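Local coordinates for VAO-type flavoprotein oxidase VAO615 (Myceliophthora thermophila, PDB 6F72) that binds FAD bicovalently and probably acts as an oxidoreductase whose reduced flavin reacts rapidly with molecular oxygen, although no substrate has yet been identified, at residues D434-I439 with L474-A479; L140-K145 with G167-W172. One frame throughout, in Å; residues are numbered along the deposited sequence.

Contact 1: residues D434-I439 with L474-A479. With NAG (2-acetamido-2-deoxy-beta-D-glucopyranose), chain G.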
ATOM      1  N   ASP A 434     -16.215  15.461  14.269  1.00 32.94           N
ATOM      2  CA  ASP A 434     -17.530  15.223  13.656  1.00 33.38           C
ATOM      3  C   ASP A 434     -17.491  14.310  12.417  1.00 32.78           C
ATOM      4  O   ASP A 434     -18.436  13.536  12.198  1.00 32.88           O
ATOM      5  CB  ASP A 434     -18.269  16.540  13.351  1.00 33.97           C
ATOM      6  CG  ASP A 434     -18.584  17.356  14.612  1.00 34.92           C
ATOM      7  OD1 ASP A 434     -18.632  16.801  15.735  1.00 35.24           O
ATOM      8  OD2 ASP A 434     -18.773  18.579  14.472  1.00 35.41           O
ATOM      9  N   LEU A 435     -16.415  14.383  11.626  1.00 32.29           N
ATOM     10  CA  LEU A 435     -16.205  13.431  10.512  1.00 31.82           C
ATOM     11  C   LEU A 435     -16.094  11.987  11.006  1.00 31.87           C
ATOM     12  O   LEU A 435     -16.752  11.084  10.469  1.00 31.95           O
ATOM     13  CB  LEU A 435     -14.980  13.802   9.668  1.00 31.09           C
ATOM     14  CG  LEU A 435     -14.507  12.805   8.586  1.00 30.33           C
ATOM     15  CD1 LEU A 435     -15.554  12.629   7.490  1.00 30.19           C
ATOM     16  CD2 LEU A 435     -13.150  13.217   8.017  1.00 29.61           C
ATOM     17  N   PHE A 436     -15.265  11.791  12.030  1.00 32.25           N
ATOM     18  CA  PHE A 436     -15.017  10.488  12.647  1.00 32.48           C
ATOM     19  C   PHE A 436     -16.276   9.883  13.273  1.00 33.63           C
ATOM     20  O   PHE A 436     -16.452   8.662  13.241  1.00 33.20           O
ATOM     21  CB  PHE A 436     -13.906  10.608  13.695  1.00 32.34           C
ATOM     22  CG  PHE A 436     -12.508  10.676  13.118  1.00 31.62           C
ATOM     23  CD1 PHE A 436     -12.276  11.072  11.785  1.00 31.01           C
ATOM     24  CD2 PHE A 436     -11.406  10.358  13.921  1.00 31.53           C
ATOM     25  CE1 PHE A 436     -10.985  11.135  11.271  1.00 30.59           C
ATOM     26  CE2 PHE A 436     -10.112  10.414  13.405  1.00 31.03           C
ATOM     27  CZ  PHE A 436      -9.903  10.817  12.084  1.00 30.47           C
ATOM     28  N   ARG A 437     -17.132  10.743  13.838  1.00 35.09           N
ATOM     29  CA  ARG A 437     -18.440  10.339  14.368  1.00 36.57           C
ATOM     30  C   ARG A 437     -19.333   9.817  13.256  1.00 37.04           C
ATOM     31  O   ARG A 437     -19.928   8.751  13.404  1.00 37.19           O
ATOM     32  CB  ARG A 437     -19.161  11.497  15.060  1.00 37.50           C
ATOM     33  CG  ARG A 437     -18.486  12.074  16.280  1.00 38.05           C
ATOM     34  CD  ARG A 437     -19.295  13.274  16.749  1.00 39.29           C
ATOM     35  NE  ARG A 437     -20.226  12.911  17.813  1.00 40.10           N
ATOM     36  CZ  ARG A 437     -20.233  13.456  19.032  1.00 41.19           C
ATOM     37  NH1 ARG A 437     -19.372  14.417  19.370  1.00 41.53           N
ATOM     38  NH2 ARG A 437     -21.118  13.047  19.925  1.00 42.10           N
ATOM     39  N   ASN A 438     -19.425  10.577  12.161  1.00 37.91           N
ATOM     40  CA  ASN A 438     -20.195  10.190  10.969  1.00 38.85           C
ATOM     41  C   ASN A 438     -19.781   8.833  10.357  1.00 37.19           C
ATOM     42  O   ASN A 438     -20.643   8.002  10.033  1.00 36.92           O
ATOM     43  CB  ASN A 438     -20.142  11.301   9.911  1.00 41.59           C
ATOM     44  CG  ASN A 438     -20.972  12.528  10.289  1.00 45.61           C
ATOM     45  OD1 ASN A 438     -21.443  12.663  11.423  1.00 45.67           O
ATOM     46  ND2 ASN A 438     -21.151  13.432   9.318  1.00 49.79           N
ATOM     47  N   ILE A 439     -18.470   8.617  10.220  1.00 35.46           N
ATOM     48  CA  ILE A 439     -17.920   7.354   9.703  1.00 34.04           C
ATOM     49  C   ILE A 439     -18.237   6.200  10.658  1.00 33.94           C
ATOM     50  O   ILE A 439     -18.575   5.094  10.209  1.00 33.74           O
ATOM     51  CB  ILE A 439     -16.388   7.426   9.420  1.00 33.06           C
ATOM     52  CG1 ILE A 439     -16.077   8.505   8.368  1.00 32.57           C
ATOM     53  CG2 ILE A 439     -15.867   6.059   8.965  1.00 32.38           C
ATOM     54  CD1 ILE A 439     -14.620   8.958   8.294  1.00 32.05           C
ATOM     55  N   LEU A 474      -2.045  13.077  10.801  1.00 24.70           N
ATOM     56  CA  LEU A 474      -2.798  11.824  10.779  1.00 24.81           C
ATOM     57  C   LEU A 474      -2.963  11.273   9.360  1.00 24.46           C
ATOM     58  O   LEU A 474      -3.128  12.031   8.398  1.00 24.34           O
ATOM     59  CB  LEU A 474      -4.188  12.007  11.413  1.00 25.15           C
ATOM     60  CG  LEU A 474      -4.390  12.732  12.750  1.00 25.79           C
ATOM     61  CD1 LEU A 474      -5.877  12.804  13.060  1.00 26.23           C
ATOM     62  CD2 LEU A 474      -3.642  12.078  13.903  1.00 26.01           C
ATOM     63  N   LEU A 475      -2.896   9.955   9.241  1.00 24.45           N
ATOM     64  CA  LEU A 475      -3.320   9.275   8.030  1.00 24.46           C
ATOM     65  C   LEU A 475      -4.345   8.285   8.507  1.00 24.68           C
ATOM     66  O   LEU A 475      -3.994   7.278   9.133  1.00 24.68           O
ATOM     67  CB  LEU A 475      -2.168   8.565   7.295  1.00 24.24           C
ATOM     68  CG  LEU A 475      -2.380   7.750   5.985  1.00 24.06           C
ATOM     69  CD1 LEU A 475      -3.098   6.424   6.195  1.00 24.27           C
ATOM     70  CD2 LEU A 475      -3.094   8.519   4.886  1.00 24.00           C
ATOM     71  N   CYS A 476      -5.604   8.610   8.246  1.00 25.01           N
ATOM     72  CA  CYS A 476      -6.718   7.730   8.622  1.00 25.44           C
ATOM     73  C   CYS A 476      -7.269   7.014   7.408  1.00 24.99           C
ATOM     74  O   CYS A 476      -7.469   7.624   6.349  1.00 24.79           O
ATOM     75  CB  CYS A 476      -7.812   8.507   9.343  1.00 26.31           C
ATOM     76  SG  CYS A 476      -7.230   9.117  10.936  1.00 27.49           S
ATOM     77  N   ALA A 477      -7.512   5.718   7.582  1.00 24.75           N
ATOM     78  CA  ALA A 477      -8.001   4.884   6.505  1.00 24.38           C
ATOM     79  C   ALA A 477      -9.369   4.216   6.813  1.00 24.53           C
ATOM     80  O   ALA A 477      -9.410   3.019   7.174  1.00 24.76           O
ATOM     81  CB  ALA A 477      -6.952   3.843   6.133  1.00 24.02           C
ATOM     82  N   PRO A 478     -10.488   4.961   6.654  1.00 24.46           N
ATOM     83  CA  PRO A 478     -11.796   4.275   6.673  1.00 24.57           C
ATOM     84  C   PRO A 478     -11.887   3.221   5.574  1.00 24.01           C
ATOM     85  O   PRO A 478     -11.776   3.546   4.386  1.00 23.77           O
ATOM     86  CB  PRO A 478     -12.787   5.416   6.442  1.00 24.84           C
ATOM     87  CG  PRO A 478     -12.118   6.576   7.079  1.00 25.02           C
ATOM     88  CD  PRO A 478     -10.672   6.424   6.670  1.00 24.67           C
ATOM     89  N   ALA A 479     -12.055   1.966   5.983  1.00 23.81           N
ATOM     90  CA  ALA A 479     -11.991   0.848   5.053  1.00 23.30           C
ATOM     91  C   ALA A 479     -13.240  -0.023   5.147  1.00 23.41           C
ATOM     92  O   ALA A 479     -13.597  -0.505   6.227  1.00 23.69           O
ATOM     93  CB  ALA A 479     -10.726   0.027   5.285  1.00 22.93           C
TER
HETATM   94  C1  NAG G 610     -21.896  14.663   9.438  1.00 36.63           C
HETATM   95  C2  NAG G 610     -21.253  15.664   8.455  1.00 41.26           C
HETATM   96  C3  NAG G 610     -22.202  16.781   7.966  1.00 42.52           C
HETATM   97  C4  NAG G 610     -23.644  16.303   7.737  1.00 44.22           C
HETATM   98  C5  NAG G 610     -24.129  15.576   8.999  1.00 44.19           C
HETATM   99  C6  NAG G 610     -25.587  15.126   8.931  1.00 46.41           C
HETATM  100  C7  NAG G 610     -18.819  16.143   8.671  1.00 42.38           C
HETATM  101  C8  NAG G 610     -17.796  16.819   9.539  1.00 40.21           C
HETATM  102  N2  NAG G 610     -20.083  16.237   9.111  1.00 41.39           N
HETATM  103  O3  NAG G 610     -21.718  17.351   6.746  1.00 42.99           O
HETATM  104  O4  NAG G 610     -24.502  17.393   7.360  1.00 45.12           O
HETATM  105  O5  NAG G 610     -23.292  14.421   9.192  1.00 41.42           O
HETATM  106  O6  NAG G 610     -25.716  14.027   8.018  1.00 49.07           O
HETATM  107  O7  NAG G 610     -18.489  15.566   7.642  1.00 42.91           O
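The sulfur-aromatic pair is formed by F436 and C476: CZ of F436 lies 3.4 Å from SG of C476. SG is 4.6 Å from the ring centroid. It stands 67° off the ring normal, an oblique approach at the CZ end. With CG of F436 anti to its carbonyl carbon (chi1 -78°), the ring reaches from the helix to the strand, although its first bond does not aim there. The sulfur is fixed independently by its disulfide to C450. F448 meets the F436 ring edge-to-face, and H327 also meets it with the planes nearly perpendicular.

The aliphatic pair lies toward the C-terminal ends of both segments. CD1 of I439 is 3.7 Å from CG of P478, while CG2 of I439 approaches CB of P478 at 4.0 Å; the two side chains cross at about a right angle. No hydrogen bond joins the segments.

The covalent interaction is at N438, where ND2 is bonded to C1 of the sugar at 1.4 Å, on a side of the helix turned from the strand. The acetamido methyl C8 of this sugar comes back to 3.5 Å from N of L435, one turn earlier in the helix.

The F436-C476 and I439-P478 pairs lay helix 426-439 against strand 472-480 of the seven-stranded antiparallel sheet, a helix-on-sheet packing with the disulfide at the interface.

Contact 2: residues L140-K145 with G167-W172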
ATOM      1  N   LEU A 140       8.701  -6.742 -22.415  1.00 25.22           N
ATOM      2  CA  LEU A 140       8.425  -5.414 -22.973  1.00 25.19           C
ATOM      3  C   LEU A 140       8.527  -5.406 -24.496  1.00 26.15           C
ATOM      4  O   LEU A 140       7.661  -4.850 -25.167  1.00 26.28           O
ATOM      5  CB  LEU A 140       9.351  -4.346 -22.364  1.00 24.73           C
ATOM      6  CG  LEU A 140       9.230  -3.955 -20.882  1.00 23.90           C
ATOM      7  CD1 LEU A 140      10.389  -3.061 -20.460  1.00 23.76           C
ATOM      8  CD2 LEU A 140       7.909  -3.264 -20.571  1.00 23.35           C
ATOM      9  N   LYS A 141       9.566  -6.041 -25.042  1.00 27.00           N
ATOM     10  CA  LYS A 141       9.733  -6.121 -26.500  1.00 28.14           C
ATOM     11  C   LYS A 141       8.561  -6.861 -27.132  1.00 28.63           C
ATOM     12  O   LYS A 141       8.006  -6.412 -28.144  1.00 29.12           O
ATOM     13  CB  LYS A 141      11.044  -6.813 -26.898  1.00 28.94           C
ATOM     14  CG  LYS A 141      12.264  -5.939 -26.764  1.00 28.96           C
ATOM     15  CD  LYS A 141      13.263  -6.205 -27.879  1.00 30.09           C
ATOM     16  CE  LYS A 141      14.246  -5.050 -28.020  1.00 30.13           C
ATOM     17  NZ  LYS A 141      13.566  -3.727 -28.184  1.00 29.77           N
ATOM     18  N   PHE A 142       8.199  -7.989 -26.521  1.00 28.57           N
ATOM     19  CA  PHE A 142       7.100  -8.826 -26.982  1.00 29.06           C
ATOM     20  C   PHE A 142       5.773  -8.072 -26.938  1.00 28.65           C
ATOM     21  O   PHE A 142       5.031  -8.062 -27.931  1.00 29.25           O
ATOM     22  CB  PHE A 142       7.015 -10.103 -26.139  1.00 28.96           C
ATOM     23  CG  PHE A 142       5.875 -11.012 -26.521  1.00 29.41           C
ATOM     24  CD1 PHE A 142       4.613 -10.862 -25.940  1.00 28.82           C
ATOM     25  CD2 PHE A 142       6.059 -12.017 -27.472  1.00 30.50           C
ATOM     26  CE1 PHE A 142       3.565 -11.702 -26.299  1.00 29.27           C
ATOM     27  CE2 PHE A 142       5.016 -12.852 -27.828  1.00 30.95           C
ATOM     28  CZ  PHE A 142       3.767 -12.693 -27.241  1.00 30.27           C
ATOM     29  N   ALA A 143       5.484  -7.457 -25.787  1.00 27.73           N
ATOM     30  CA  ALA A 143       4.227  -6.724 -25.590  1.00 27.31           C
ATOM     31  C   ALA A 143       4.129  -5.547 -26.548  1.00 27.65           C
ATOM     32  O   ALA A 143       3.059  -5.285 -27.101  1.00 27.88           O
ATOM     33  CB  ALA A 143       4.068  -6.272 -24.150  1.00 26.21           C
ATOM     34  N   GLN A 144       5.254  -4.878 -26.783  1.00 27.84           N
ATOM     35  CA  GLN A 144       5.287  -3.771 -27.736  1.00 28.34           C
ATOM     36  C   GLN A 144       5.153  -4.252 -29.194  1.00 29.42           C
ATOM     37  O   GLN A 144       4.427  -3.643 -29.985  1.00 29.79           O
ATOM     38  CB  GLN A 144       6.479  -2.820 -27.461  1.00 28.27           C
ATOM     39  CG  GLN A 144       6.265  -2.042 -26.138  1.00 27.43           C
ATOM     40  CD  GLN A 144       7.427  -1.142 -25.668  1.00 27.27           C
ATOM     41  OE1 GLN A 144       7.685  -0.067 -26.240  1.00 27.53           O
ATOM     42  NE2 GLN A 144       8.087  -1.550 -24.571  1.00 26.76           N
ATOM     43  N   LYS A 145       5.796  -5.372 -29.529  1.00 29.95           N
ATOM     44  CA  LYS A 145       5.622  -5.999 -30.849  1.00 31.04           C
ATOM     45  C   LYS A 145       4.162  -6.414 -31.087  1.00 31.09           C
ATOM     46  O   LYS A 145       3.627  -6.205 -32.183  1.00 31.87           O
ATOM     47  CB  LYS A 145       6.562  -7.203 -31.016  1.00 31.71           C
ATOM     48  CG  LYS A 145       6.530  -7.852 -32.396  1.00 33.10           C
ATOM     49  CD  LYS A 145       7.133  -9.251 -32.370  1.00 33.69           C
ATOM     50  CE  LYS A 145       6.877  -9.990 -33.667  1.00 35.03           C
ATOM     51  NZ  LYS A 145       7.776 -11.169 -33.761  1.00 35.80           N
ATOM     52  N   GLY A 167      -6.739  -9.195 -20.066  1.00 27.59           N
ATOM     53  CA  GLY A 167      -5.994  -9.423 -21.310  1.00 27.83           C
ATOM     54  C   GLY A 167      -4.529  -9.028 -21.287  1.00 27.32           C
ATOM     55  O   GLY A 167      -3.916  -8.855 -22.344  1.00 27.67           O
ATOM     56  N   ALA A 168      -3.963  -8.905 -20.087  1.00 26.57           N
ATOM     57  CA  ALA A 168      -2.625  -8.354 -19.923  1.00 26.01           C
ATOM     58  C   ALA A 168      -1.535  -9.407 -19.773  1.00 26.08           C
ATOM     59  O   ALA A 168      -1.794 -10.544 -19.332  1.00 26.28           O
ATOM     60  CB  ALA A 168      -2.581  -7.406 -18.738  1.00 25.31           C
ATOM     61  N   LEU A 169      -0.325  -9.012 -20.176  1.00 25.85           N
ATOM     62  CA  LEU A 169       0.900  -9.691 -19.798  1.00 25.74           C
ATOM     63  C   LEU A 169       1.423  -9.000 -18.545  1.00 24.92           C
ATOM     64  O   LEU A 169       1.652  -7.785 -18.558  1.00 24.51           O
ATOM     65  CB  LEU A 169       1.932  -9.599 -20.930  1.00 26.17           C
ATOM     66  CG  LEU A 169       3.287 -10.279 -20.718  1.00 26.30           C
ATOM     67  CD1 LEU A 169       3.120 -11.786 -20.686  1.00 26.81           C
ATOM     68  CD2 LEU A 169       4.266  -9.859 -21.801  1.00 26.66           C
ATOM     69  N   SER A 170       1.593  -9.768 -17.473  1.00 24.69           N
ATOM     70  CA  SER A 170       1.997  -9.207 -16.183  1.00 23.99           C
ATOM     71  C   SER A 170       3.463  -9.476 -15.872  1.00 23.91           C
ATOM     72  O   SER A 170       3.938 -10.603 -16.009  1.00 24.30           O
ATOM     73  CB  SER A 170       1.115  -9.738 -15.047  1.00 23.83           C
ATOM     74  OG  SER A 170       1.650  -9.410 -13.769  1.00 23.28           O
ATOM     75  N   LEU A 171       4.169  -8.428 -15.449  1.00 23.44           N
ATOM     76  CA  LEU A 171       5.536  -8.563 -14.975  1.00 23.37           C
ATOM     77  C   LEU A 171       5.449  -8.835 -13.495  1.00 23.03           C
ATOM     78  O   LEU A 171       5.116  -7.955 -12.693  1.00 22.48           O
ATOM     79  CB  LEU A 171       6.369  -7.318 -15.285  1.00 23.16           C
ATOM     80  CG  LEU A 171       6.364  -6.905 -16.758  1.00 23.55           C
ATOM     81  CD1 LEU A 171       6.971  -5.530 -16.954  1.00 23.29           C
ATOM     82  CD2 LEU A 171       7.063  -7.955 -17.614  1.00 24.30           C
ATOM     83  N   TRP A 172       5.706 -10.088 -13.148  1.00 23.34           N
ATOM     84  CA  TRP A 172       5.514 -10.553 -11.790  1.00 23.20           C
ATOM     85  C   TRP A 172       6.852 -10.503 -11.090  1.00 23.03           C
ATOM     86  O   TRP A 172       7.737 -11.287 -11.400  1.00 23.53           O
ATOM     87  CB  TRP A 172       4.901 -11.964 -11.787  1.00 23.81           C
ATOM     88  CG  TRP A 172       4.566 -12.532 -10.440  1.00 23.85           C
ATOM     89  CD1 TRP A 172       3.990 -11.875  -9.397  1.00 23.45           C
ATOM     90  CD2 TRP A 172       4.735 -13.893 -10.008  1.00 24.47           C
ATOM     91  NE1 TRP A 172       3.808 -12.722  -8.332  1.00 23.65           N
ATOM     92  CE2 TRP A 172       4.247 -13.972  -8.677  1.00 24.30           C
ATOM     93  CE3 TRP A 172       5.255 -15.052 -10.611  1.00 25.18           C
ATOM     94  CZ2 TRP A 172       4.265 -15.164  -7.930  1.00 24.77           C
ATOM     95  CZ3 TRP A 172       5.272 -16.248  -9.864  1.00 25.68           C
ATOM     96  CH2 TRP A 172       4.781 -16.282  -8.531  1.00 25.44           C
TER
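The ring of F142 meets L169 obliquely, CD1 of F142 lying 4.3 Å from CD2 of L169. Other rings also surround it: W43 of helix 40-49 meets F142 with the planes at about 45°, and H146 meets it too. Having CG anti to the backbone N (chi1 178°) lets the ring extend from the helix to the side chain of L169, among W43 and H146.

The same methyl, CD2 of L169, also lies 4.3 Å from CB of A143, so one leucine branch touches both an aromatic ring and a small side chain. The CA atoms of A143 and L169 are 7.3 Å apart. Toward the N-terminal end of the helix segment, CD2 of L140 approaches CD1 of L171 at 4.4 Å; L140 starts out pointing away from the strand, and its end turns back.

Within the FAD-binding PCMH-type domain, helix 133-146 is the crossover of a beta-alpha-beta unit between parallel strands 126-129 and 150-153. It runs nearly antiparallel (166°) over 169-172, the strand inserted between them, with local axes 10.1 Å apart. All five touching residues are buried. Across these two segments the contact is apolar, consistent with adhesion by dispersion and burial from water rather than by directional bonds.

In the fold
Contacts 1 and 2 lie on opposite sides of the chain's centre, their own centres 39 Å apart and their nearest atoms about 24 Å apart, so neither touches the other. Contact 2 closes before contact 1 opens along the chain. Each sets a helix on a different sheet: the four-stranded mixed sheet in contact 2, and the seven-stranded antiparallel one in contact 1. Neither side chain quoted here contacts FAD: that of L171 is about 7 Å away and that of C476 about 12 Å. The bicovalent attachment itself is made by H157 and C222, which belong to neither contact.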